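Local atomic coordinates of 2-polyprenyl-6-methoxyphenol hydroxylase-like FAD-dependent oxidoreductase (Streptomyces sp. NRRL 11266, PDB entry 6UI5), a protein that binds flavin-adenine dinucleotide and is probably an FAD-dependent oxidoreductase built on a Rossmann-type cofactor domain. Residues E3-V8 with L146-V152; E52-Q56 with R406-V410; N293-T299 with I378-L382. All blocks are in the same frame, centred on the assembly; numbering follows the deposited sequence.

How the interactions relate
The chain joins an FAD binding domain to a C-terminal domain of the thioredoxin clan. Interaction 1 pairs strands 5-8 and 150-153 in the parallel sheet, near the adenine end of FAD. Interaction 3 joins the start of helix 295-316 to the end of helix 369-379, beside the flavin end. The centres of these two are about 28 Å apart. The centres of interactions 2 and 3 are about 14 Å apart, and the two touch: Arg-406 reaches Asn-381, and Met-53 packs on Gly-298. Interaction 2 ties helix 48-55 to the C-terminal region. Along the chain, interactions 1 and 2 alternate their segments, and both segments of interaction 3 fall between those of interaction 2.

Interaction 1: residues E3-V8 with L146-V152; sequences EPVVVV and LRCRYLV. With FAD (flavin-adenine dinucleotide), chain C.
Pro-4 meets residues 146-152 at a break between two strands. Arg-149 separates strand 143-148 from strand 150-153, and its backbone leaves the extended form there (psi -50°) as the chain turns into the second strand. Arg-149 N donates to Pro-4 O in a short bond of 2.6 Å. The proline ring lies against the end of the earlier strand. Its CD is 3.3 Å from Arg-147 O, and its CG also touches Cys-148 CB and Leu-146 CD1.

Beyond the break, residues 5-8 and 150-152 run as parallel strands, 11° apart in direction. Val-6 binds on both sides of Leu-151: its N donates to Tyr-150 O, and its O accepts from Val-152 N at 2.9 Å. Val-8 N then donates to Val-152 O at 3.0 Å.

Side chains alternate between the two faces. On one, the CG2 branch of Val-6 presses on Cys-148 CB at 3.4 Å. CG2 stands anti to the carbonyl carbon (chi1 -171° for CG1), which places it on the Cys-148 side. On the same face the CG2 methyl of Val-8 meets Leu-151 CD1 at 3.6 Å. Leu-121 of strand 120-126 covers Val-8 and Leu-151. The other branch of Val-8, CG1, lies 3.5 Å from the adenine nitrogen N1A of FAD. Val-5, Val-7 and Val-152 line the opposite face, against Leu-17 and Leu-21 of helix 12-22. Val-5 CG2 lies at the edge of the Tyr-150 ring, whose far end leads away; the ring makes a cation-pi contact with Arg-278.

Strand 5-8 also pairs with strand 28-31 and is the middle strand of the five-stranded parallel sheet. It leads into a glycine-rich turn and helix 12-22, consistent with the dinucleotide-binding Rossmann-type fold of FAD-dependent enzymes.

Interaction 2: residues E52-Q56 with R406-V410; sequences EMLDQ and RLPKV
Glu-52 and Arg-406 form a salt bridge in which one carboxylate oxygen takes two bonds. Arg-406 presents its side, NE and NH2, to Glu-52 OE2. The NH2 to OE2 distance is 2.9 Å and the NE to OE2 distance 3.2 Å. OE2 lies in the guanidinium plane but is approached from its anti side and somewhat out of the carboxylate plane, and the carboxylate stands 78° to the guanidinium. The carboxylate is therefore not paired edge to edge with the guanidinium.

Met-53 CG lies over one face of the guanidinium, toward its rim. It sits 3.7 Å from Arg-406 NH1, and the two side chains cross at about a right angle. Gln-56 OE1 comes against the aliphatic part, 3.1 Å from Arg-406 CD. The arginine chain bends at chi3 (-33°), which swings the guanidinium across this helix end. Farther along, Lys-409 NZ makes a looser salt bridge, 3.5 Å from Asp-55 OD2.

The second shell holds these groups in place. Glu-52 OE1 forms a salt bridge with Arg-89, so the carboxylate lies between two arginines. Arg-406 NH2 also donates to Asn-381 O. Asp-55 is held mainly by Arg-64, at OD1.

Helix 48-55 is thus fastened to the loop between helix 369-379 and strand 411-414. On the far side of this loop, Leu-407 packs on Leu-466 and Leu-468 of strand 465-468.

Interaction 3: residues N293-T299 with I378-L382; sequences NGQGLGT and IVTNL. With FAD (flavin-adenine dinucleotide), chain C.
Val-379 lies against the flat amides of Asn-293 and Gln-295. Its CB is 3.6 Å from Asn-293 CG, directly over one face of that amide. It is also 3.6 Å from Gln-295 NE2, above one face of the second amide but offset past its NE2 end. Gln-295 NE2 donates to Asn-293 OD1 at 3.1 Å. The acceptor lies in the Gln-295 amide plane, while the donor is tilted 25° from the carbonyl plane of Asn-293. Asn-293 is fixed further by Arg-74 O at its ND2 and by Gln-345 at its OD1.

The amide of Asn-381 is laid flat on the helix. Gly-298 CA covers one of its faces, 3.4 Å from Asn-381 OD1, and with no side chain there the amide can come this close. Thr-299 CG2 approaches ND2 at 3.6 Å. Asn-47 donates to OD1. No direct hydrogen bond joins the two segments, but a water does. It donates to Gln-295 OE1 at 2.8 Å and to Ile-378 O, and accepts a weak bond from Asn-381 ND2.

Asn-381 ends helix 369-379 in a Schellman motif. Its phi is positive (56°), and its CB points toward residues 293-299. Gly-294 is the N-cap of helix 295-316, and its CA lies 3.4 Å from FAD O2. Leu-297 CB also touches this flavin oxygen, at 3.1 Å.

The contact therefore sets the C-terminal end of helix 369-379 against the flavin-binding start of helix 295-316. Helix 325-346 packs beside both through Asn-341, and Val-73 of strand 69-75 touches Val-379.

Interaction 1: residues E3-V8 with L146-V152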
loop_
_atom_site.group_PDB
_atom_site.type_symbol
_atom_site.label_atom_id
_atom_site.label_comp_id
_atom_site.label_asym_id
_atom_site.label_seq_id
_atom_site.Cartn_x
_atom_site.Cartn_y
_atom_site.Cartn_z
ATOM N N GLU A 3 -27.325 27.916 -31.153
ATOM C CA GLU A 3 -26.614 27.956 -29.884
ATOM C C GLU A 3 -25.767 26.689 -29.705
ATOM O O GLU A 3 -26.259 25.693 -29.211
ATOM C CB GLU A 3 -27.610 28.109 -28.731
ATOM C CG GLU A 3 -28.862 27.193 -28.798
ATOM C CD GLU A 3 -29.981 27.727 -29.691
ATOM O OE1 GLU A 3 -30.995 28.200 -29.140
ATOM O OE2 GLU A 3 -29.865 27.658 -30.931
ATOM N N PRO A 4 -24.504 26.715 -30.125
ATOM C CA PRO A 4 -23.699 25.490 -30.147
ATOM C C PRO A 4 -22.950 25.268 -28.839
ATOM O O PRO A 4 -22.841 26.161 -27.999
ATOM C CB PRO A 4 -22.708 25.749 -31.292
ATOM C CG PRO A 4 -22.472 27.221 -31.220
ATOM C CD PRO A 4 -23.799 27.838 -30.772
ATOM N N VAL A 5 -22.439 24.046 -28.693
ATOM C CA VAL A 5 -21.463 23.685 -27.667
ATOM C C VAL A 5 -20.136 23.427 -28.369
ATOM O O VAL A 5 -20.078 22.622 -29.309
ATOM C CB VAL A 5 -21.904 22.443 -26.868
ATOM C CG1 VAL A 5 -20.751 21.942 -26.004
ATOM C CG2 VAL A 5 -23.128 22.744 -26.012
ATOM N N VAL A 6 -19.073 24.107 -27.928
ATOM C CA VAL A 6 -17.759 23.975 -28.562
ATOM C C VAL A 6 -16.903 22.988 -27.781
ATOM O O VAL A 6 -16.702 23.139 -26.567
ATOM C CB VAL A 6 -17.040 25.332 -28.696
ATOM C CG1 VAL A 6 -15.799 25.164 -29.550
ATOM C CG2 VAL A 6 -17.953 26.338 -29.333
ATOM N N VAL A 7 -16.392 21.987 -28.493
ATOM C CA VAL A 7 -15.465 20.984 -27.974
ATOM C C VAL A 7 -14.128 21.184 -28.668
ATOM O O VAL A 7 -14.056 21.109 -29.903
ATOM C CB VAL A 7 -15.993 19.572 -28.243
ATOM C CG1 VAL A 7 -14.972 18.542 -27.794
ATOM C CG2 VAL A 7 -17.350 19.392 -27.565
ATOM N N VAL A 8 -13.068 21.403 -27.894
ATOM C CA VAL A 8 -11.750 21.735 -28.446
ATOM C C VAL A 8 -10.859 20.509 -28.317
ATOM O O VAL A 8 -10.469 20.133 -27.205
ATOM C CB VAL A 8 -11.095 22.925 -27.726
ATOM C CG1 VAL A 8 -9.954 23.495 -28.558
ATOM C CG2 VAL A 8 -12.109 23.984 -27.386
ATOM N N LEU A 146 -16.875 32.966 -32.304
ATOM C CA LEU A 146 -18.114 32.192 -32.180
ATOM C C LEU A 146 -18.757 32.337 -30.798
ATOM O O LEU A 146 -18.093 32.212 -29.757
ATOM C CB LEU A 146 -17.858 30.716 -32.491
ATOM C CG LEU A 146 -18.963 29.671 -32.330
ATOM C CD1 LEU A 146 -20.322 30.153 -32.865
ATOM C CD2 LEU A 146 -18.547 28.392 -33.055
ATOM N N ARG A 147 -20.062 32.586 -30.811
ATOM C CA ARG A 147 -20.902 32.657 -29.622
ATOM C C ARG A 147 -21.482 31.265 -29.371
ATOM O O ARG A 147 -22.158 30.710 -30.244
ATOM C CB ARG A 147 -21.994 33.710 -29.850
ATOM C CG ARG A 147 -22.951 34.026 -28.696
ATOM C CD ARG A 147 -22.334 33.877 -27.305
ATOM N NE ARG A 147 -23.182 34.446 -26.252
ATOM C CZ ARG A 147 -24.363 33.956 -25.864
ATOM N NH1 ARG A 147 -24.879 32.871 -26.440
ATOM N NH2 ARG A 147 -25.038 34.560 -24.890
ATOM N N CYS A 148 -21.201 30.691 -28.197
ATOM C CA CYS A 148 -21.596 29.314 -27.901
ATOM C C CYS A 148 -22.173 29.200 -26.489
ATOM O O CYS A 148 -22.161 30.146 -25.697
ATOM C CB CYS A 148 -20.414 28.355 -28.063
ATOM S SG CYS A 148 -19.262 28.423 -26.706
ATOM N N ARG A 149 -22.661 28.000 -26.174
ATOM C CA ARG A 149 -23.422 27.713 -24.963
ATOM C C ARG A 149 -22.562 27.151 -23.844
ATOM O O ARG A 149 -22.638 27.607 -22.695
ATOM C CB ARG A 149 -24.539 26.725 -25.300
ATOM C CG ARG A 149 -25.535 26.515 -24.205
ATOM C CD ARG A 149 -26.879 26.252 -24.822
ATOM N NE ARG A 149 -27.882 25.975 -23.810
ATOM C CZ ARG A 149 -29.154 25.758 -24.101
ATOM N NH1 ARG A 149 -29.548 25.800 -25.370
ATOM N NH2 ARG A 149 -30.024 25.503 -23.134
ATOM N N TYR A 150 -21.764 26.142 -24.148
ATOM C CA TYR A 150 -20.770 25.634 -23.220
ATOM C C TYR A 150 -19.475 25.457 -23.995
ATOM O O TYR A 150 -19.489 25.197 -25.202
ATOM C CB TYR A 150 -21.199 24.302 -22.573
ATOM C CG TYR A 150 -22.382 24.425 -21.648
ATOM C CD1 TYR A 150 -22.219 24.916 -20.364
ATOM C CD2 TYR A 150 -23.663 24.034 -22.046
ATOM C CE1 TYR A 150 -23.278 25.043 -19.511
ATOM C CE2 TYR A 150 -24.756 24.151 -21.177
ATOM C CZ TYR A 150 -24.547 24.664 -19.912
ATOM O OH TYR A 150 -25.580 24.819 -19.016
ATOM N N LEU A 151 -18.358 25.595 -23.290
ATOM C CA LEU A 151 -17.037 25.378 -23.857
ATOM C C LEU A 151 -16.373 24.246 -23.089
ATOM O O LEU A 151 -16.156 24.359 -21.881
ATOM C CB LEU A 151 -16.192 26.656 -23.797
ATOM C CG LEU A 151 -14.695 26.449 -24.002
ATOM C CD1 LEU A 151 -14.419 25.900 -25.395
ATOM C CD2 LEU A 151 -13.932 27.729 -23.737
ATOM N N VAL A 152 -16.049 23.158 -23.782
ATOM C CA VAL A 152 -15.350 22.031 -23.170
ATOM C C VAL A 152 -13.968 21.944 -23.790
ATOM O O VAL A 152 -13.829 21.750 -25.005
ATOM C CB VAL A 152 -16.102 20.700 -23.346
ATOM C CG1 VAL A 152 -15.411 19.637 -22.534
ATOM C CG2 VAL A 152 -17.563 20.842 -22.931
HETATM P PA FAD C . -5.056 14.317 -26.723
HETATM O O1A FAD C . -4.911 12.881 -27.176
HETATM O O2A FAD C . -3.678 14.850 -26.369
HETATM O O5B FAD C . -5.907 15.209 -27.831
HETATM C C5B FAD C . -5.994 16.618 -27.687
HETATM C C4B FAD C . -6.297 17.236 -29.091
HETATM O O4B FAD C . -6.545 18.522 -29.046
HETATM C C3B FAD C . -5.055 17.100 -30.004
HETATM O O3B FAD C . -5.475 16.765 -31.254
HETATM C C2B FAD C . -4.433 18.510 -29.999
HETATM O O2B FAD C . -3.541 18.617 -31.182
HETATM C C1B FAD C . -5.501 19.253 -30.094
HETATM N N9A FAD C . -5.384 20.615 -29.612
HETATM C C8A FAD C . -4.637 21.049 -28.572
HETATM N N7A FAD C . -4.871 22.370 -28.415
HETATM C C5A FAD C . -5.781 22.743 -29.348
HETATM C C6A FAD C . -6.381 23.961 -29.642
HETATM N N6A FAD C . -6.353 25.338 -29.171
HETATM N N1A FAD C . -7.260 24.061 -30.643
HETATM C C2A FAD C . -7.584 22.971 -31.372
HETATM N N3A FAD C . -7.007 21.771 -31.073
HETATM C C4A FAD C . -6.108 21.657 -30.070
HETATM N N1 FAD C . -3.075 5.705 -23.707
HETATM C C2 FAD C . -3.465 4.295 -23.415
HETATM O O2 FAD C . -4.592 3.994 -23.196
HETATM N N3 FAD C . -2.405 3.246 -23.406
HETATM C C4 FAD C . -1.018 3.623 -23.684
HETATM O O4 FAD C . -0.153 2.812 -23.686
HETATM C C4X FAD C . -0.660 5.059 -23.973
HETATM N N5 FAD C . 0.728 5.366 -24.232
HETATM C C5X FAD C . 1.112 6.773 -24.505
HETATM C C6 FAD C . 2.458 7.059 -24.749
HETATM C C7 FAD C . 2.848 8.367 -25.016
HETATM C C7M FAD C . 4.354 8.372 -25.237
HETATM C C8 FAD C . 1.912 9.412 -25.048
HETATM C C8M FAD C . 2.435 10.821 -25.355
HETATM C C9 FAD C . 0.557 9.128 -24.801
HETATM C C9A FAD C . 0.140 7.804 -24.522
HETATM N N10 FAD C . -1.311 7.482 -24.242
HETATM C C10 FAD C . -1.681 6.094 -23.982
HETATM C "C1'" FAD C . -2.306 8.571 -24.305
HETATM C "C2'" FAD C . -3.196 8.860 -23.083
HETATM O "O2'" FAD C . -4.264 7.990 -23.005
HETATM C "C3'" FAD C . -3.857 10.229 -23.227
HETATM O "O3'" FAD C . -4.412 10.539 -21.988
HETATM C "C4'" FAD C . -5.009 10.313 -24.249
HETATM O "O4'" FAD C . -4.643 9.988 -25.560
HETATM C "C5'" FAD C . -5.400 11.796 -24.227
HETATM O "O5'" FAD C . -6.674 11.990 -24.775
HETATM P P FAD C . -7.274 13.517 -24.970
HETATM O O1P FAD C . -8.282 13.504 -26.095
HETATM O O2P FAD C . -7.825 14.138 -23.701
HETATM O O3P FAD C . -5.953 14.441 -25.339
#

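Interaction 2: residues E52-Q56 with R406-V410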
loop_
_atom_site.group_PDB
_atom_site.type_symbol
_atom_site.label_atom_id
_atom_site.label_comp_id
_atom_site.label_asym_id
_atom_site.label_seq_id
_atom_site.Cartn_x
_atom_site.Cartn_y
_atom_site.Cartn_z
ATOM N N GLU A 52 -16.642 -1.460 -22.092
ATOM C CA GLU A 52 -18.071 -1.355 -21.732
ATOM C C GLU A 52 -18.657 -0.010 -22.159
ATOM O O GLU A 52 -19.752 0.046 -22.725
ATOM C CB GLU A 52 -18.333 -1.575 -20.219
ATOM C CG GLU A 52 -17.472 -2.610 -19.464
ATOM C CD GLU A 52 -17.782 -2.714 -17.923
ATOM O OE1 GLU A 52 -17.852 -3.867 -17.434
ATOM O OE2 GLU A 52 -17.963 -1.677 -17.213
ATOM N N MET A 53 -17.932 1.090 -21.906
ATOM C CA MET A 53 -18.429 2.407 -22.303
ATOM C C MET A 53 -18.578 2.539 -23.811
ATOM O O MET A 53 -19.461 3.268 -24.276
ATOM C CB MET A 53 -17.498 3.506 -21.808
ATOM C CG MET A 53 -17.558 3.693 -20.329
ATOM S SD MET A 53 -16.590 5.110 -19.866
ATOM C CE MET A 53 -15.008 4.318 -19.502
ATOM N N LEU A 54 -17.710 1.881 -24.589
ATOM C CA LEU A 54 -17.879 1.915 -26.038
ATOM C C LEU A 54 -18.983 0.966 -26.480
ATOM O O LEU A 54 -19.651 1.227 -27.488
ATOM C CB LEU A 54 -16.572 1.568 -26.760
ATOM C CG LEU A 54 -15.319 2.438 -26.630
ATOM C CD1 LEU A 54 -14.086 1.726 -27.216
ATOM C CD2 LEU A 54 -15.510 3.718 -27.374
ATOM N N ASP A 55 -19.192 -0.127 -25.735
ATOM C CA ASP A 55 -20.284 -1.048 -26.047
ATOM C C ASP A 55 -21.634 -0.356 -25.927
ATOM O O ASP A 55 -22.541 -0.598 -26.726
ATOM C CB ASP A 55 -20.229 -2.259 -25.126
ATOM C CG ASP A 55 -19.802 -3.505 -25.837
ATOM O OD1 ASP A 55 -19.901 -3.542 -27.087
ATOM O OD2 ASP A 55 -19.386 -4.457 -25.145
ATOM N N GLN A 56 -21.773 0.527 -24.942
ATOM C CA GLN A 56 -22.989 1.306 -24.761
ATOM C C GLN A 56 -23.373 2.118 -25.989
ATOM O O GLN A 56 -24.494 2.646 -26.032
ATOM C CB GLN A 56 -22.801 2.219 -23.536
ATOM C CG GLN A 56 -22.942 1.438 -22.217
ATOM C CD GLN A 56 -22.609 2.259 -21.010
ATOM O OE1 GLN A 56 -22.382 1.689 -19.939
ATOM N NE2 GLN A 56 -22.553 3.616 -21.162
ATOM N N ARG A 406 -21.297 0.647 -13.765
ATOM C CA ARG A 406 -21.864 -0.004 -14.930
ATOM C C ARG A 406 -21.921 -1.507 -14.677
ATOM O O ARG A 406 -21.022 -2.092 -14.066
ATOM C CB ARG A 406 -21.036 0.323 -16.192
ATOM C CG ARG A 406 -21.166 1.808 -16.693
ATOM C CD ARG A 406 -20.147 2.115 -17.794
ATOM N NE ARG A 406 -18.974 1.321 -17.492
ATOM C CZ ARG A 406 -17.886 1.799 -16.927
ATOM N NH1 ARG A 406 -17.800 3.100 -16.667
ATOM N NH2 ARG A 406 -16.882 0.973 -16.645
ATOM N N LEU A 407 -22.986 -2.130 -15.158
ATOM C CA LEU A 407 -23.247 -3.532 -14.901
ATOM C C LEU A 407 -22.213 -4.463 -15.559
ATOM O O LEU A 407 -21.514 -4.079 -16.511
ATOM C CB LEU A 407 -24.635 -3.873 -15.416
ATOM C CG LEU A 407 -25.745 -3.331 -14.534
ATOM C CD1 LEU A 407 -27.048 -3.520 -15.285
ATOM C CD2 LEU A 407 -25.754 -4.119 -13.201
ATOM N N PRO A 408 -22.128 -5.711 -15.082
ATOM C CA PRO A 408 -21.242 -6.701 -15.715
ATOM C C PRO A 408 -21.760 -7.199 -17.058
ATOM O O PRO A 408 -22.938 -7.058 -17.411
ATOM C CB PRO A 408 -21.200 -7.850 -14.697
ATOM C CG PRO A 408 -21.727 -7.266 -13.409
ATOM C CD PRO A 408 -22.693 -6.204 -13.809
ATOM N N LYS A 409 -20.845 -7.812 -17.814
ATOM C CA LYS A 409 -21.153 -8.210 -19.184
ATOM C C LYS A 409 -22.058 -9.433 -19.157
ATOM O O LYS A 409 -21.584 -10.573 -19.127
ATOM C CB LYS A 409 -19.865 -8.475 -19.980
ATOM C CG LYS A 409 -20.080 -9.049 -21.378
ATOM C CD LYS A 409 -18.853 -8.931 -22.272
ATOM C CE LYS A 409 -18.838 -7.602 -23.014
ATOM N NZ LYS A 409 -18.488 -7.775 -24.475
ATOM N N VAL A 410 -23.362 -9.212 -19.127
ATOM C CA VAL A 410 -24.304 -10.320 -19.064
ATOM C C VAL A 410 -25.249 -10.190 -20.237
ATOM O O VAL A 410 -25.541 -9.088 -20.709
ATOM C CB VAL A 410 -25.104 -10.392 -17.728
ATOM C CG1 VAL A 410 -24.202 -10.825 -16.574
ATOM C CG2 VAL A 410 -25.796 -9.062 -17.406
#

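Interaction 3: residues N293-T299 with I378-L382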
loop_
_atom_site.group_PDB
_atom_site.type_symbol
_atom_site.label_atom_id
_atom_site.label_comp_id
_atom_site.label_asym_id
_atom_site.label_seq_id
_atom_site.Cartn_x
_atom_site.Cartn_y
_atom_site.Cartn_z
ATOM N N ASN A 293 -2.010 0.410 -17.956
ATOM C CA ASN A 293 -3.285 -0.315 -17.945
ATOM C C ASN A 293 -4.325 0.297 -18.866
ATOM O O ASN A 293 -5.480 -0.123 -18.846
ATOM C CB ASN A 293 -3.861 -0.390 -16.532
ATOM C CG ASN A 293 -2.817 -0.761 -15.507
ATOM O OD1 ASN A 293 -2.342 0.088 -14.764
ATOM N ND2 ASN A 293 -2.453 -2.037 -15.463
ATOM N N GLY A 294 -3.951 1.285 -19.669
ATOM C CA GLY A 294 -4.918 1.978 -20.499
ATOM C C GLY A 294 -5.728 3.008 -19.752
ATOM O O GLY A 294 -6.821 3.375 -20.202
ATOM N N GLN A 295 -5.221 3.497 -18.616
ATOM C CA GLN A 295 -6.037 4.385 -17.794
ATOM C C GLN A 295 -6.234 5.751 -18.429
ATOM O O GLN A 295 -7.296 6.355 -18.252
ATOM C CB GLN A 295 -5.414 4.531 -16.414
ATOM C CG GLN A 295 -5.412 3.234 -15.630
ATOM C CD GLN A 295 -4.880 3.442 -14.260
ATOM O OE1 GLN A 295 -5.248 4.410 -13.576
ATOM N NE2 GLN A 295 -3.962 2.573 -13.852
ATOM N N GLY A 296 -5.221 6.274 -19.138
ATOM C CA GLY A 296 -5.393 7.558 -19.804
ATOM C C GLY A 296 -6.569 7.539 -20.759
ATOM O O GLY A 296 -7.379 8.470 -20.793
ATOM N N LEU A 297 -6.697 6.452 -21.523
ATOM C CA LEU A 297 -7.798 6.310 -22.456
ATOM C C LEU A 297 -9.108 6.053 -21.722
ATOM O O LEU A 297 -10.139 6.655 -22.048
ATOM C CB LEU A 297 -7.467 5.170 -23.408
ATOM C CG LEU A 297 -8.189 5.031 -24.726
ATOM C CD1 LEU A 297 -8.289 6.392 -25.325
ATOM C CD2 LEU A 297 -7.328 4.134 -25.572
ATOM N N GLY A 298 -9.080 5.170 -20.713
ATOM C CA GLY A 298 -10.285 4.891 -19.944
ATOM C C GLY A 298 -10.885 6.129 -19.307
ATOM O O GLY A 298 -12.080 6.405 -19.456
ATOM N N THR A 299 -10.064 6.888 -18.578
ATOM C CA THR A 299 -10.559 8.107 -17.953
ATOM C C THR A 299 -11.008 9.117 -19.005
ATOM O O THR A 299 -12.022 9.804 -18.828
ATOM C CB THR A 299 -9.490 8.693 -17.027
ATOM O OG1 THR A 299 -8.281 8.896 -17.755
ATOM C CG2 THR A 299 -9.173 7.719 -15.896
ATOM N N ILE A 378 -9.947 -0.208 -10.546
ATOM C CA ILE A 378 -9.546 1.139 -10.923
ATOM C C ILE A 378 -8.652 1.116 -12.169
ATOM O O ILE A 378 -8.948 1.779 -13.166
ATOM C CB ILE A 378 -8.887 1.803 -9.710
ATOM C CG1 ILE A 378 -9.998 2.326 -8.836
ATOM C CG2 ILE A 378 -7.944 2.924 -10.094
ATOM C CD1 ILE A 378 -9.520 2.750 -7.543
ATOM N N VAL A 379 -7.602 0.287 -12.168
ATOM C CA VAL A 379 -6.720 0.235 -13.330
ATOM C C VAL A 379 -7.430 -0.305 -14.557
ATOM O O VAL A 379 -6.945 -0.086 -15.665
ATOM C CB VAL A 379 -5.421 -0.585 -13.077
ATOM C CG1 VAL A 379 -4.841 -0.242 -11.721
ATOM C CG2 VAL A 379 -5.648 -2.083 -13.192
ATOM N N THR A 380 -8.574 -0.993 -14.417
ATOM C CA THR A 380 -9.313 -1.356 -15.630
ATOM C C THR A 380 -10.415 -0.358 -15.962
ATOM O O THR A 380 -11.165 -0.569 -16.927
ATOM C CB THR A 380 -9.904 -2.757 -15.540
ATOM O OG1 THR A 380 -10.802 -2.826 -14.417
ATOM C CG2 THR A 380 -8.806 -3.808 -15.379
ATOM N N ASN A 381 -10.514 0.731 -15.194
ATOM C CA ASN A 381 -11.601 1.703 -15.314
ATOM C C ASN A 381 -13.000 1.084 -15.161
ATOM O O ASN A 381 -13.997 1.719 -15.539
ATOM C CB ASN A 381 -11.475 2.482 -16.622
ATOM C CG ASN A 381 -10.115 3.207 -16.712
ATOM O OD1 ASN A 381 -9.249 2.824 -17.496
ATOM N ND2 ASN A 381 -9.905 4.208 -15.850
ATOM N N LEU A 382 -13.121 -0.132 -14.590
ATOM C CA LEU A 382 -14.402 -0.523 -13.973
ATOM C C LEU A 382 -14.697 0.407 -12.826
ATOM O O LEU A 382 -15.797 0.952 -12.706
ATOM C CB LEU A 382 -14.358 -1.959 -13.465
ATOM C CG LEU A 382 -14.110 -2.982 -14.563
ATOM C CD1 LEU A 382 -13.886 -4.371 -13.959
ATOM C CD2 LEU A 382 -15.260 -2.927 -15.592
HETATM P PA FAD C . -5.056 14.317 -26.723
HETATM O O1A FAD C . -4.911 12.881 -27.176
HETATM O O2A FAD C . -3.678 14.850 -26.369
HETATM O O5B FAD C . -5.907 15.209 -27.831
HETATM C C5B FAD C . -5.994 16.618 -27.687
HETATM C C4B FAD C . -6.297 17.236 -29.091
HETATM O O4B FAD C . -6.545 18.522 -29.046
HETATM C C3B FAD C . -5.055 17.100 -30.004
HETATM O O3B FAD C . -5.475 16.765 -31.254
HETATM C C2B FAD C . -4.433 18.510 -29.999
HETATM O O2B FAD C . -3.541 18.617 -31.182
HETATM C C1B FAD C . -5.501 19.253 -30.094
HETATM N N9A FAD C . -5.384 20.615 -29.612
HETATM C C8A FAD C . -4.637 21.049 -28.572
HETATM N N7A FAD C . -4.871 22.370 -28.415
HETATM C C5A FAD C . -5.781 22.743 -29.348
HETATM C C6A FAD C . -6.381 23.961 -29.642
HETATM N N6A FAD C . -6.353 25.338 -29.171
HETATM N N1A FAD C . -7.260 24.061 -30.643
HETATM C C2A FAD C . -7.584 22.971 -31.372
HETATM N N3A FAD C . -7.007 21.771 -31.073
HETATM C C4A FAD C . -6.108 21.657 -30.070
HETATM N N1 FAD C . -3.075 5.705 -23.707
HETATM C C2 FAD C . -3.465 4.295 -23.415
HETATM O O2 FAD C . -4.592 3.994 -23.196
HETATM N N3 FAD C . -2.405 3.246 -23.406
HETATM C C4 FAD C . -1.018 3.623 -23.684
HETATM O O4 FAD C . -0.153 2.812 -23.686
HETATM C C4X FAD C . -0.660 5.059 -23.973
HETATM N N5 FAD C . 0.728 5.366 -24.232
HETATM C C5X FAD C . 1.112 6.773 -24.505
HETATM C C6 FAD C . 2.458 7.059 -24.749
HETATM C C7 FAD C . 2.848 8.367 -25.016
HETATM C C7M FAD C . 4.354 8.372 -25.237
HETATM C C8 FAD C . 1.912 9.412 -25.048
HETATM C C8M FAD C . 2.435 10.821 -25.355
HETATM C C9 FAD C . 0.557 9.128 -24.801
HETATM C C9A FAD C . 0.140 7.804 -24.522
HETATM N N10 FAD C . -1.311 7.482 -24.242
HETATM C C10 FAD C . -1.681 6.094 -23.982
HETATM C "C1'" FAD C . -2.306 8.571 -24.305
HETATM C "C2'" FAD C . -3.196 8.860 -23.083
HETATM O "O2'" FAD C . -4.264 7.990 -23.005
HETATM C "C3'" FAD C . -3.857 10.229 -23.227
HETATM O "O3'" FAD C . -4.412 10.539 -21.988
HETATM C "C4'" FAD C . -5.009 10.313 -24.249
HETATM O "O4'" FAD C . -4.643 9.988 -25.560
HETATM C "C5'" FAD C . -5.400 11.796 -24.227
HETATM O "O5'" FAD C . -6.674 11.990 -24.775
HETATM P P FAD C . -7.274 13.517 -24.970
HETATM O O1P FAD C . -8.282 13.504 -26.095
HETATM O O2P FAD C . -7.825 14.138 -23.701
HETATM O O3P FAD C . -5.953 14.441 -25.339
HETATM O O HOH W 1 -8.025 4.728 -13.987
#